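Local coordinates for protein multisubunit Na+/H+ antiporter, A subunit (Anoxybacillus flavithermus, PDB 6Z16) that probably exchanges sodium ions for protons across the cell membrane as one subunit of a multisubunit Mrp-type antiporter, at residues His639-Leu645 against Phe752-Lys758; Tyr651-Ala656 against Leu688-Phe693; Ile668-Arg672 against Gln725-Val730. One frame throughout, in Å; residues are numbered along the deposited sequence.

After helix 613-634 the chain enters the linker 639-645, which later meets the end of helix 734-755; interaction 1 thus closes the longest loop of the three, and both other contacts are nested inside it. Helix 650-667 follows and pairs near its start with the end of helix 672-692, closing interaction 2. Between those helices the loop 668-672 reaches forward to the linker 725-730, so interaction 3 crosses interaction 2 along the chain. Their centres lie about 30 Å apart, yet both touch the same phosphatidylethanolamine, by its tail in interaction 2 and its headgroup in interaction 3. Together the contacts tie helices 650-667, 672-692 and 734-755 to the linkers around them.

Interaction 1: residues His639-Leu645 against Phe752-Lys758; sequences HIDLSRL and FLAYAGK
Ile640 and Leu642 bring methyl groups against the Phe752 ring, at the apolar centre of the contact. Ile640 CG2 lies 3.6 Å from Phe752 CZ, approaching obliquely, while Leu642 CD2 comes in at the ring edge, in its plane, 3.9 Å from CE1 of Phe752. The other branch of Ile640 turns to the next residue of the helix, with CD1 3.7 Å from Leu753 CD2. Over one face of the Tyr755 ring runs Arg644: with CG anti to the backbone N (chi1 -176°) and the chain bent at chi3, CD lies 3.7 Å from the ring centroid as a CH-pi contact. Arg644 CZ, 4.6 Å from the same centroid, makes a cation-pi interaction with the guanidinium turned nearly upright on the ring, the two planes being 83° apart; Arg644 is poorly ordered, so this geometry is less certain. The backbones are joined by a nearly straight hydrogen bond, Asp641 N to Ala756 O at 3.1 Å (174°), where Ala756 has just left helical geometry. Asp641 OD1 also accepts from Ser643 N, above the carboxylate plane, an Asx turn within the linker. At the polar edge Lys758 crosses the His639 ring at about a right angle, CG making a CH-pi contact over one face, 4.0 Å from the centroid, and NZ also lying over that ring near NE2. The contact seats the linker between helices 613-634 and 650-667 on the last turn of helix 734-755. Arg644 NH1 is hydrogen-bonded to Ala182 O of a neighbouring subunit, whose Ile204 packs on Leu753 of that helix.

Interaction 2: residues Tyr651-Ala656 against Leu688-Phe693; sequences YEVVLA and LFFVLF. With PTY (phosphatidylethanolamine), chain U.
An antiparallel helix pair beside a lipid site has at its centre Leu655, set over the Phe689 ring. The local axes run at 172° to each other and approach to 10.9 Å, so the gap is bridged by side chains, some of which reach the facing backbone. Leu655 CD2 sits almost directly above the ring centre, 3.6 Å from the Phe689 centroid and 8° off the normal, a CH-pi contact. In Leu655, chi1 points CG at the partner helix, and chi2 (57°) then sends CD2 over the Phe689 ring and CD1 to Leu688 CD2, at 3.7 Å. One turn away, Leu692 CD2 lies 3.8 Å from Tyr651 CB. The buried Glu652 bends at chi2, bringing its CG to 3.6 Å from Phe693 CZ, with OE2 3.4 Å from Leu692 CG, the Glu652 and Leu692 side chains crossing at a slant. Glu652 OE2 also makes a long, weak ion pair with Arg649. A phosphatidylethanolamine tail ends against Val654 and Leu655, its C44 3.5 Å from Val654 O. Beyond the pair, helix 696-717 packs on Phe690 and Val691 of helix 672-692. A neighbouring subunit packs along one side of the pair, its Leu51 on Tyr651, its Leu41 on Leu688 and its Val48 on Leu692.

Interaction 3: residues Ile668-Arg672 against Gln725-Val730; sequences IAKSR and QKQESV. With PTY (phosphatidylethanolamine), chain U.
A phospholipid headgroup site is built on the loop Ile668-Arg672, whose Ser671 and Arg672 also meet Gln727 of the facing linker. Ser671 N donates to the phosphate oxygen O13 of the phosphatidylethanolamine at 2.8 Å (144°), and Lys670 CB lies beside the same oxygen. Ile668 O approaches the start of an acyl chain, 3.4 Å from lipid C11. Across the contact, Gln727 bends at chi2 (60°), which folds its amide back over Ser671 and Arg672. Its OE1 accepts a weak hydrogen bond from Arg672 N at 3.3 Å and stands over the centre of the Arg672 guanidinium, 3.5 Å above the plane, with the amide and guanidinium planes 44° apart. This is a meeting of two interhelical linkers: 668-672 joins helix 650-667 to helix 672-692, while the linker 725-730 lies between helix 696-717 and helix 734-755. Gln725 OE1 faces the edge of the same guanidinium close to NH2, but the angle is too poor for a hydrogen bond to be assigned. Lys670 CG passes Ser729 CB at 4.1 Å. Phe717 of helix 696-717 touches both Arg672 and Gln727, and Glu728 O accepts a hydrogen bond from a basic side chain of a neighbouring subunit.

Interaction 1: residues His639-Leu645 against Phe752-Lys758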
loop_
_atom_site.group_PDB
_atom_site.type_symbol
_atom_site.label_atom_id
_atom_site.label_comp_id
_atom_site.label_asym_id
_atom_site.label_seq_id
_atom_site.Cartn_x
_atom_site.Cartn_y
_atom_site.Cartn_z
ATOM N N HIS A 639 35.722 11.659 58.600
ATOM C CA HIS A 639 34.772 10.730 57.982
ATOM C C HIS A 639 34.962 10.637 56.466
ATOM O O HIS A 639 34.122 11.062 55.673
ATOM C CB HIS A 639 33.329 11.094 58.341
ATOM C CG HIS A 639 32.331 10.045 57.955
ATOM N ND1 HIS A 639 31.736 10.009 56.712
ATOM C CD2 HIS A 639 31.840 8.985 58.639
ATOM C CE1 HIS A 639 30.911 8.978 56.652
ATOM N NE2 HIS A 639 30.957 8.340 57.807
ATOM N N ILE A 640 36.114 10.106 56.075
ATOM C CA ILE A 640 36.317 9.680 54.698
ATOM C C ILE A 640 35.797 8.253 54.588
ATOM O O ILE A 640 36.391 7.320 55.133
ATOM C CB ILE A 640 37.786 9.776 54.283
ATOM C CG1 ILE A 640 38.250 11.228 54.332
ATOM C CG2 ILE A 640 37.981 9.201 52.901
ATOM C CD1 ILE A 640 37.491 12.122 53.392
ATOM N N ASP A 641 34.669 8.085 53.910
ATOM C CA ASP A 641 34.035 6.784 53.735
ATOM C C ASP A 641 34.166 6.410 52.265
ATOM O O ASP A 641 33.597 7.076 51.395
ATOM C CB ASP A 641 32.575 6.826 54.180
ATOM C CG ASP A 641 31.960 5.443 54.335
ATOM O OD1 ASP A 641 32.653 4.433 54.099
ATOM O OD2 ASP A 641 30.770 5.366 54.701
ATOM N N LEU A 642 34.920 5.351 51.993
ATOM C CA LEU A 642 35.150 4.872 50.641
ATOM C C LEU A 642 34.125 3.836 50.204
ATOM O O LEU A 642 34.313 3.196 49.166
ATOM C CB LEU A 642 36.557 4.286 50.532
ATOM C CG LEU A 642 37.703 5.276 50.720
ATOM C CD1 LEU A 642 39.023 4.540 50.815
ATOM C CD2 LEU A 642 37.729 6.278 49.576
ATOM N N SER A 643 33.051 3.657 50.969
ATOM C CA SER A 643 32.065 2.637 50.650
ATOM C C SER A 643 31.112 3.056 49.542
ATOM O O SER A 643 30.491 2.187 48.928
ATOM C CB SER A 643 31.261 2.270 51.896
ATOM O OG SER A 643 30.254 1.333 51.574
ATOM N N ARG A 644 30.963 4.358 49.285
ATOM C CA ARG A 644 30.111 4.788 48.182
ATOM C C ARG A 644 30.745 4.457 46.831
ATOM O O ARG A 644 30.024 4.206 45.857
ATOM C CB ARG A 644 29.816 6.294 48.286
ATOM C CG ARG A 644 28.843 6.767 47.217
ATOM C CD ARG A 644 28.635 8.244 47.050
ATOM N NE ARG A 644 27.649 8.893 47.887
ATOM C CZ ARG A 644 27.356 10.178 47.747
ATOM N NH1 ARG A 644 26.445 10.745 48.499
ATOM N NH2 ARG A 644 27.960 10.889 46.812
ATOM N N LEU A 645 32.078 4.377 46.784
ATOM C CA LEU A 645 32.837 4.263 45.541
ATOM C C LEU A 645 32.487 2.998 44.758
ATOM O O LEU A 645 32.260 1.932 45.334
ATOM C CB LEU A 645 34.337 4.268 45.847
ATOM C CG LEU A 645 35.153 5.554 46.023
ATOM C CD1 LEU A 645 35.161 6.374 44.753
ATOM C CD2 LEU A 645 34.694 6.397 47.200
ATOM N N PHE A 752 36.533 15.051 46.011
ATOM C CA PHE A 752 36.700 13.828 46.790
ATOM C C PHE A 752 36.101 13.953 48.185
ATOM O O PHE A 752 35.492 13.000 48.683
ATOM C CB PHE A 752 38.168 13.431 46.898
ATOM C CG PHE A 752 38.388 12.261 47.809
ATOM C CD1 PHE A 752 37.961 11.003 47.442
ATOM C CD2 PHE A 752 38.994 12.424 49.043
ATOM C CE1 PHE A 752 38.141 9.923 48.280
ATOM C CE2 PHE A 752 39.175 11.351 49.884
ATOM C CZ PHE A 752 38.751 10.099 49.500
ATOM N N LEU A 753 36.273 15.107 48.837
ATOM C CA LEU A 753 35.717 15.292 50.175
ATOM C C LEU A 753 34.195 15.325 50.152
ATOM O O LEU A 753 33.544 14.807 51.066
ATOM C CB LEU A 753 36.269 16.573 50.797
ATOM C CG LEU A 753 37.715 16.559 51.282
ATOM C CD1 LEU A 753 38.169 17.966 51.572
ATOM C CD2 LEU A 753 37.824 15.704 52.521
ATOM N N ALA A 754 33.614 15.915 49.106
ATOM C CA ALA A 754 32.165 16.019 49.015
ATOM C C ALA A 754 31.538 14.685 48.660
ATOM O O ALA A 754 30.489 14.326 49.204
ATOM C CB ALA A 754 31.781 17.075 47.985
ATOM N N TYR A 755 32.169 13.929 47.762
ATOM C CA TYR A 755 31.553 12.696 47.296
ATOM C C TYR A 755 31.619 11.587 48.339
ATOM O O TYR A 755 30.776 10.686 48.331
ATOM C CB TYR A 755 32.223 12.242 46.005
ATOM C CG TYR A 755 31.531 11.082 45.346
ATOM C CD1 TYR A 755 30.371 11.275 44.613
ATOM C CD2 TYR A 755 32.026 9.792 45.474
ATOM C CE1 TYR A 755 29.726 10.217 44.019
ATOM C CE2 TYR A 755 31.392 8.731 44.883
ATOM C CZ TYR A 755 30.246 8.950 44.147
ATOM O OH TYR A 755 29.607 7.884 43.562
ATOM N N ALA A 756 32.583 11.634 49.248
ATOM C CA ALA A 756 32.855 10.517 50.142
ATOM C C ALA A 756 32.640 10.880 51.604
ATOM O O ALA A 756 33.439 10.524 52.466
ATOM C CB ALA A 756 34.272 10.002 49.931
ATOM N N GLY A 757 31.550 11.579 51.909
ATOM C CA GLY A 757 31.240 11.914 53.286
ATOM C C GLY A 757 29.934 11.316 53.767
ATOM O O GLY A 757 29.634 10.159 53.462
ATOM N N LYS A 758 29.156 12.080 54.528
ATOM C CA LYS A 758 27.803 11.687 54.894
ATOM C C LYS A 758 26.814 12.258 53.889
ATOM O O LYS A 758 27.088 13.253 53.213
ATOM C CB LYS A 758 27.447 12.158 56.302
ATOM C CG LYS A 758 28.211 11.447 57.391
ATOM C CD LYS A 758 27.731 11.869 58.767
ATOM C CE LYS A 758 28.558 11.212 59.862
ATOM N NZ LYS A 758 28.363 9.741 59.878
#

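Interaction 2: residues Tyr651-Ala656 against Leu688-Phe693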
loop_
_atom_site.group_PDB
_atom_site.type_symbol
_atom_site.label_atom_id
_atom_site.label_comp_id
_atom_site.label_asym_id
_atom_site.label_seq_id
_atom_site.Cartn_x
_atom_site.Cartn_y
_atom_site.Cartn_z
ATOM N N TYR A 651 37.608 -0.123 30.602
ATOM C CA TYR A 651 37.293 0.758 29.482
ATOM C C TYR A 651 37.416 2.222 29.877
ATOM O O TYR A 651 37.955 3.039 29.117
ATOM C CB TYR A 651 35.880 0.461 28.991
ATOM C CG TYR A 651 35.667 -0.987 28.635
ATOM C CD1 TYR A 651 36.104 -1.492 27.426
ATOM C CD2 TYR A 651 35.028 -1.853 29.517
ATOM C CE1 TYR A 651 35.926 -2.816 27.102
ATOM C CE2 TYR A 651 34.836 -3.185 29.197
ATOM C CZ TYR A 651 35.287 -3.659 27.986
ATOM O OH TYR A 651 35.098 -4.983 27.659
ATOM N N GLU A 652 36.947 2.558 31.080
ATOM C CA GLU A 652 37.076 3.916 31.588
ATOM C C GLU A 652 38.528 4.270 31.872
ATOM O O GLU A 652 38.920 5.424 31.692
ATOM C CB GLU A 652 36.225 4.084 32.846
ATOM C CG GLU A 652 34.720 4.040 32.607
ATOM C CD GLU A 652 34.161 2.633 32.590
ATOM O OE1 GLU A 652 34.941 1.689 32.808
ATOM O OE2 GLU A 652 32.944 2.466 32.367
ATOM N N VAL A 653 39.340 3.285 32.277
ATOM C CA VAL A 653 40.768 3.513 32.497
ATOM C C VAL A 653 41.458 3.876 31.189
ATOM O O VAL A 653 42.218 4.852 31.113
ATOM C CB VAL A 653 41.412 2.274 33.143
ATOM C CG1 VAL A 653 42.915 2.433 33.237
ATOM C CG2 VAL A 653 40.828 2.017 34.514
ATOM N N VAL A 654 41.176 3.109 30.132
ATOM C CA VAL A 654 41.822 3.350 28.846
ATOM C C VAL A 654 41.350 4.670 28.244
ATOM O O VAL A 654 42.150 5.444 27.694
ATOM C CB VAL A 654 41.567 2.159 27.904
ATOM C CG1 VAL A 654 42.179 2.404 26.537
ATOM C CG2 VAL A 654 42.131 0.889 28.508
ATOM N N LEU A 655 40.064 4.987 28.404
ATOM C CA LEU A 655 39.568 6.249 27.871
ATOM C C LEU A 655 40.070 7.444 28.679
ATOM O O LEU A 655 40.304 8.520 28.111
ATOM C CB LEU A 655 38.046 6.208 27.804
ATOM C CG LEU A 655 37.374 7.374 27.089
ATOM C CD1 LEU A 655 37.913 7.479 25.690
ATOM C CD2 LEU A 655 35.894 7.150 27.055
ATOM N N ALA A 656 40.298 7.265 29.984
ATOM C CA ALA A 656 40.877 8.332 30.788
ATOM C C ALA A 656 42.320 8.602 30.396
ATOM O O ALA A 656 42.740 9.763 30.344
ATOM C CB ALA A 656 40.789 7.979 32.265
ATOM N N LEU A 688 32.325 9.753 24.226
ATOM C CA LEU A 688 32.501 8.316 24.430
ATOM C C LEU A 688 32.384 7.933 25.906
ATOM O O LEU A 688 31.930 6.825 26.219
ATOM C CB LEU A 688 33.835 7.865 23.838
ATOM C CG LEU A 688 34.126 6.364 23.809
ATOM C CD1 LEU A 688 33.054 5.628 23.030
ATOM C CD2 LEU A 688 35.484 6.117 23.188
ATOM N N PHE A 689 32.769 8.831 26.819
ATOM C CA PHE A 689 32.444 8.636 28.235
ATOM C C PHE A 689 30.941 8.623 28.467
ATOM O O PHE A 689 30.439 7.836 29.279
ATOM C CB PHE A 689 33.057 9.726 29.115
ATOM C CG PHE A 689 34.493 9.509 29.470
ATOM C CD1 PHE A 689 34.851 8.476 30.315
ATOM C CD2 PHE A 689 35.470 10.393 29.052
ATOM C CE1 PHE A 689 36.160 8.281 30.681
ATOM C CE2 PHE A 689 36.781 10.210 29.419
ATOM C CZ PHE A 689 37.125 9.154 30.238
ATOM N N PHE A 690 30.216 9.521 27.795
ATOM C CA PHE A 690 28.763 9.579 27.929
ATOM C C PHE A 690 28.106 8.297 27.433
ATOM O O PHE A 690 27.121 7.834 28.018
ATOM C CB PHE A 690 28.221 10.785 27.169
ATOM C CG PHE A 690 28.477 12.101 27.846
ATOM C CD1 PHE A 690 28.715 12.164 29.209
ATOM C CD2 PHE A 690 28.492 13.273 27.110
ATOM C CE1 PHE A 690 28.949 13.374 29.825
ATOM C CE2 PHE A 690 28.730 14.482 27.719
ATOM C CZ PHE A 690 28.959 14.534 29.077
ATOM N N VAL A 691 28.638 7.721 26.349
ATOM C CA VAL A 691 28.220 6.387 25.911
ATOM C C VAL A 691 28.521 5.360 26.992
ATOM O O VAL A 691 27.672 4.543 27.362
ATOM C CB VAL A 691 28.913 6.008 24.589
ATOM C CG1 VAL A 691 28.620 4.571 24.231
ATOM C CG2 VAL A 691 28.476 6.913 23.466
ATOM N N LEU A 692 29.728 5.419 27.541
ATOM C CA LEU A 692 30.201 4.387 28.449
ATOM C C LEU A 692 29.614 4.513 29.849
ATOM O O LEU A 692 29.552 3.510 30.567
ATOM C CB LEU A 692 31.726 4.440 28.476
ATOM C CG LEU A 692 32.552 3.367 29.156
ATOM C CD1 LEU A 692 32.233 2.023 28.554
ATOM C CD2 LEU A 692 33.997 3.719 28.912
ATOM N N PHE A 693 29.162 5.703 30.248
ATOM C CA PHE A 693 28.467 5.878 31.516
ATOM C C PHE A 693 26.951 5.916 31.361
ATOM O O PHE A 693 26.272 6.493 32.219
ATOM C CB PHE A 693 28.937 7.139 32.238
ATOM C CG PHE A 693 30.331 7.048 32.763
ATOM C CD1 PHE A 693 30.639 6.150 33.769
ATOM C CD2 PHE A 693 31.315 7.907 32.315
ATOM C CE1 PHE A 693 31.913 6.070 34.269
ATOM C CE2 PHE A 693 32.590 7.834 32.821
ATOM C CZ PHE A 693 32.890 6.916 33.799
HETATM C C1 PTY U . 52.454 16.372 18.066
HETATM C C2 PTY U . 52.798 19.303 12.981
HETATM C C3 PTY U . 53.664 20.174 13.916
HETATM O O4 PTY U . 51.454 15.784 18.929
HETATM C C5 PTY U . 53.386 18.639 17.401
HETATM C C6 PTY U . 52.340 17.874 18.176
HETATM O O7 PTY U . 52.207 18.326 19.573
HETATM C C8 PTY U . 53.182 18.156 20.499
HETATM O O10 PTY U . 54.276 17.701 20.282
HETATM C C11 PTY U . 52.720 18.631 21.843
HETATM C C12 PTY U . 53.117 17.710 22.987
HETATM C C13 PTY U . 52.602 16.289 22.822
HETATM C C14 PTY U . 52.444 15.554 24.142
HETATM C C15 PTY U . 52.167 14.074 23.998
HETATM C C16 PTY U . 51.604 13.434 25.254
HETATM C C17 PTY U . 51.679 11.924 25.242
HETATM C C18 PTY U . 50.665 11.240 26.131
HETATM C C19 PTY U . 50.804 11.525 27.615
HETATM C C20 PTY U . 49.740 10.814 28.435
HETATM C C21 PTY U . 49.884 10.952 29.938
HETATM C C22 PTY U . 48.764 10.271 30.712
HETATM C C23 PTY U . 48.812 10.519 32.209
HETATM C C24 PTY U . 49.847 9.686 32.946
HETATM C C25 PTY U . 49.488 8.211 33.040
HETATM C C26 PTY U . 48.195 7.939 33.793
HETATM C C30 PTY U . 51.730 14.586 19.442
HETATM C C31 PTY U . 50.646 14.123 20.368
HETATM O O30 PTY U . 52.729 13.967 19.194
HETATM C C32 PTY U . 49.867 12.934 19.831
HETATM C C33 PTY U . 48.859 12.402 20.828
HETATM C C34 PTY U . 49.496 11.843 22.083
HETATM C C35 PTY U . 49.561 10.329 22.120
HETATM C C36 PTY U . 48.199 9.675 22.232
HETATM C C37 PTY U . 48.261 8.184 22.493
HETATM C C38 PTY U . 46.989 7.614 23.092
HETATM C C39 PTY U . 47.146 6.182 23.569
HETATM C C40 PTY U . 45.946 5.646 24.323
HETATM C C41 PTY U . 44.680 5.565 23.492
HETATM C C42 PTY U . 43.466 5.146 24.297
HETATM C C43 PTY U . 42.166 5.200 23.537
HETATM C C44 PTY U . 40.994 5.476 24.438
HETATM P P1 PTY U . 53.418 21.129 16.405
HETATM O O11 PTY U . 52.855 20.441 15.087
HETATM O O12 PTY U . 54.930 21.237 16.236
HETATM O O13 PTY U . 52.731 22.403 16.682
HETATM O O14 PTY U . 53.154 20.053 17.571
HETATM N N1 PTY U . 52.987 19.759 11.600
#

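Interaction 3: residues Ile668-Arg672 against Gln725-Val730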
loop_
_atom_site.group_PDB
_atom_site.type_symbol
_atom_site.label_atom_id
_atom_site.label_comp_id
_atom_site.label_asym_id
_atom_site.label_seq_id
_atom_site.Cartn_x
_atom_site.Cartn_y
_atom_site.Cartn_z
ATOM N N ILE A 668 50.736 21.602 25.558
ATOM C CA ILE A 668 52.131 21.698 25.135
ATOM C C ILE A 668 52.242 21.812 23.611
ATOM O O ILE A 668 53.340 21.711 23.052
ATOM C CB ILE A 668 52.951 20.513 25.682
ATOM C CG1 ILE A 668 52.558 20.232 27.125
ATOM C CG2 ILE A 668 54.421 20.869 25.866
ATOM C CD1 ILE A 668 53.165 18.970 27.692
ATOM N N ALA A 669 51.130 22.037 22.921
ATOM C CA ALA A 669 51.172 22.159 21.471
ATOM C C ALA A 669 51.834 23.463 21.058
ATOM O O ALA A 669 51.559 24.524 21.623
ATOM C CB ALA A 669 49.768 22.091 20.887
ATOM N N LYS A 670 52.722 23.379 20.071
ATOM C CA LYS A 670 53.368 24.581 19.562
ATOM C C LYS A 670 52.417 25.385 18.691
ATOM O O LYS A 670 52.299 26.604 18.852
ATOM C CB LYS A 670 54.639 24.214 18.794
ATOM C CG LYS A 670 55.745 23.683 19.685
ATOM C CD LYS A 670 57.015 23.384 18.908
ATOM C CE LYS A 670 58.106 22.867 19.839
ATOM N NZ LYS A 670 59.380 22.567 19.128
ATOM N N SER A 671 51.720 24.725 17.776
ATOM C CA SER A 671 50.776 25.420 16.920
ATOM C C SER A 671 49.377 25.391 17.533
ATOM O O SER A 671 49.098 24.667 18.488
ATOM C CB SER A 671 50.761 24.811 15.520
ATOM O OG SER A 671 49.846 25.493 14.684
ATOM N N ARG A 672 48.490 26.199 16.959
ATOM C CA ARG A 672 47.138 26.334 17.483
ATOM C C ARG A 672 46.153 25.355 16.861
ATOM O O ARG A 672 45.172 24.990 17.521
ATOM C CB ARG A 672 46.661 27.774 17.293
ATOM C CG ARG A 672 47.310 28.730 18.272
ATOM C CD ARG A 672 46.810 30.145 18.135
ATOM N NE ARG A 672 47.304 30.770 16.914
ATOM C CZ ARG A 672 48.439 31.453 16.838
ATOM N NH1 ARG A 672 49.192 31.603 17.914
ATOM N NH2 ARG A 672 48.818 31.992 15.689
ATOM N N GLN A 725 51.959 37.192 13.805
ATOM C CA GLN A 725 51.370 35.897 14.139
ATOM C C GLN A 725 52.443 34.927 14.627
ATOM O O GLN A 725 52.417 34.486 15.781
ATOM C CB GLN A 725 50.625 35.370 12.906
ATOM C CG GLN A 725 49.778 34.120 13.074
ATOM C CD GLN A 725 50.564 32.848 12.873
ATOM O OE1 GLN A 725 50.526 31.944 13.705
ATOM N NE2 GLN A 725 51.289 32.771 11.764
ATOM N N LYS A 726 53.354 34.539 13.726
ATOM C CA LYS A 726 54.656 33.910 13.976
ATOM C C LYS A 726 54.594 32.466 14.486
ATOM O O LYS A 726 55.612 31.764 14.442
ATOM C CB LYS A 726 55.475 34.767 14.952
ATOM C CG LYS A 726 55.845 36.139 14.411
ATOM C CD LYS A 726 56.498 37.006 15.480
ATOM C CE LYS A 726 57.910 36.553 15.783
ATOM N NZ LYS A 726 58.825 36.801 14.639
ATOM N N GLN A 727 53.403 32.006 14.879
ATOM C CA GLN A 727 53.098 30.647 15.350
ATOM C C GLN A 727 54.071 30.169 16.437
ATOM O O GLN A 727 54.888 29.267 16.240
ATOM C CB GLN A 727 53.044 29.667 14.179
ATOM C CG GLN A 727 52.291 28.394 14.512
ATOM C CD GLN A 727 50.855 28.690 14.893
ATOM O OE1 GLN A 727 50.486 28.649 16.066
ATOM N NE2 GLN A 727 50.039 29.015 13.899
ATOM N N GLU A 728 53.990 30.816 17.593
ATOM C CA GLU A 728 54.910 30.551 18.687
ATOM C C GLU A 728 54.232 29.687 19.750
ATOM O O GLU A 728 53.006 29.684 19.896
ATOM C CB GLU A 728 55.419 31.880 19.269
ATOM C CG GLU A 728 56.697 31.801 20.100
ATOM C CD GLU A 728 56.441 31.680 21.586
ATOM O OE1 GLU A 728 55.456 32.277 22.069
ATOM O OE2 GLU A 728 57.222 30.985 22.269
ATOM N N SER A 729 55.054 28.934 20.483
ATOM C CA SER A 729 54.591 27.988 21.490
ATOM C C SER A 729 53.993 28.709 22.699
ATOM O O SER A 729 54.004 29.939 22.803
ATOM C CB SER A 729 55.745 27.093 21.940
ATOM O OG SER A 729 55.343 26.226 22.985
ATOM N N VAL A 730 53.457 27.921 23.628
ATOM C CA VAL A 730 52.921 28.489 24.859
ATOM C C VAL A 730 54.082 28.849 25.777
ATOM O O VAL A 730 54.879 27.986 26.163
ATOM C CB VAL A 730 51.947 27.520 25.537
ATOM C CG1 VAL A 730 51.487 28.085 26.864
ATOM C CG2 VAL A 730 50.754 27.265 24.639
HETATM C C1 PTY U . 52.454 16.372 18.066
HETATM C C2 PTY U . 52.798 19.303 12.981
HETATM C C3 PTY U . 53.664 20.174 13.916
HETATM O O4 PTY U . 51.454 15.784 18.929
HETATM C C5 PTY U . 53.386 18.639 17.401
HETATM C C6 PTY U . 52.340 17.874 18.176
HETATM O O7 PTY U . 52.207 18.326 19.573
HETATM C C8 PTY U . 53.182 18.156 20.499
HETATM O O10 PTY U . 54.276 17.701 20.282
HETATM C C11 PTY U . 52.720 18.631 21.843
HETATM C C12 PTY U . 53.117 17.710 22.987
HETATM C C13 PTY U . 52.602 16.289 22.822
HETATM C C14 PTY U . 52.444 15.554 24.142
HETATM C C15 PTY U . 52.167 14.074 23.998
HETATM C C16 PTY U . 51.604 13.434 25.254
HETATM C C17 PTY U . 51.679 11.924 25.242
HETATM C C18 PTY U . 50.665 11.240 26.131
HETATM C C19 PTY U . 50.804 11.525 27.615
HETATM C C20 PTY U . 49.740 10.814 28.435
HETATM C C21 PTY U . 49.884 10.952 29.938
HETATM C C22 PTY U . 48.764 10.271 30.712
HETATM C C23 PTY U . 48.812 10.519 32.209
HETATM C C24 PTY U . 49.847 9.686 32.946
HETATM C C25 PTY U . 49.488 8.211 33.040
HETATM C C26 PTY U . 48.195 7.939 33.793
HETATM C C30 PTY U . 51.730 14.586 19.442
HETATM C C31 PTY U . 50.646 14.123 20.368
HETATM O O30 PTY U . 52.729 13.967 19.194
HETATM C C32 PTY U . 49.867 12.934 19.831
HETATM C C33 PTY U . 48.859 12.402 20.828
HETATM C C34 PTY U . 49.496 11.843 22.083
HETATM C C35 PTY U . 49.561 10.329 22.120
HETATM C C36 PTY U . 48.199 9.675 22.232
HETATM C C37 PTY U . 48.261 8.184 22.493
HETATM C C38 PTY U . 46.989 7.614 23.092
HETATM C C39 PTY U . 47.146 6.182 23.569
HETATM C C40 PTY U . 45.946 5.646 24.323
HETATM C C41 PTY U . 44.680 5.565 23.492
HETATM C C42 PTY U . 43.466 5.146 24.297
HETATM C C43 PTY U . 42.166 5.200 23.537
HETATM C C44 PTY U . 40.994 5.476 24.438
HETATM P P1 PTY U . 53.418 21.129 16.405
HETATM O O11 PTY U . 52.855 20.441 15.087
HETATM O O12 PTY U . 54.930 21.237 16.236
HETATM O O13 PTY U . 52.731 22.403 16.682
HETATM O O14 PTY U . 53.154 20.053 17.571
HETATM N N1 PTY U . 52.987 19.759 11.600
#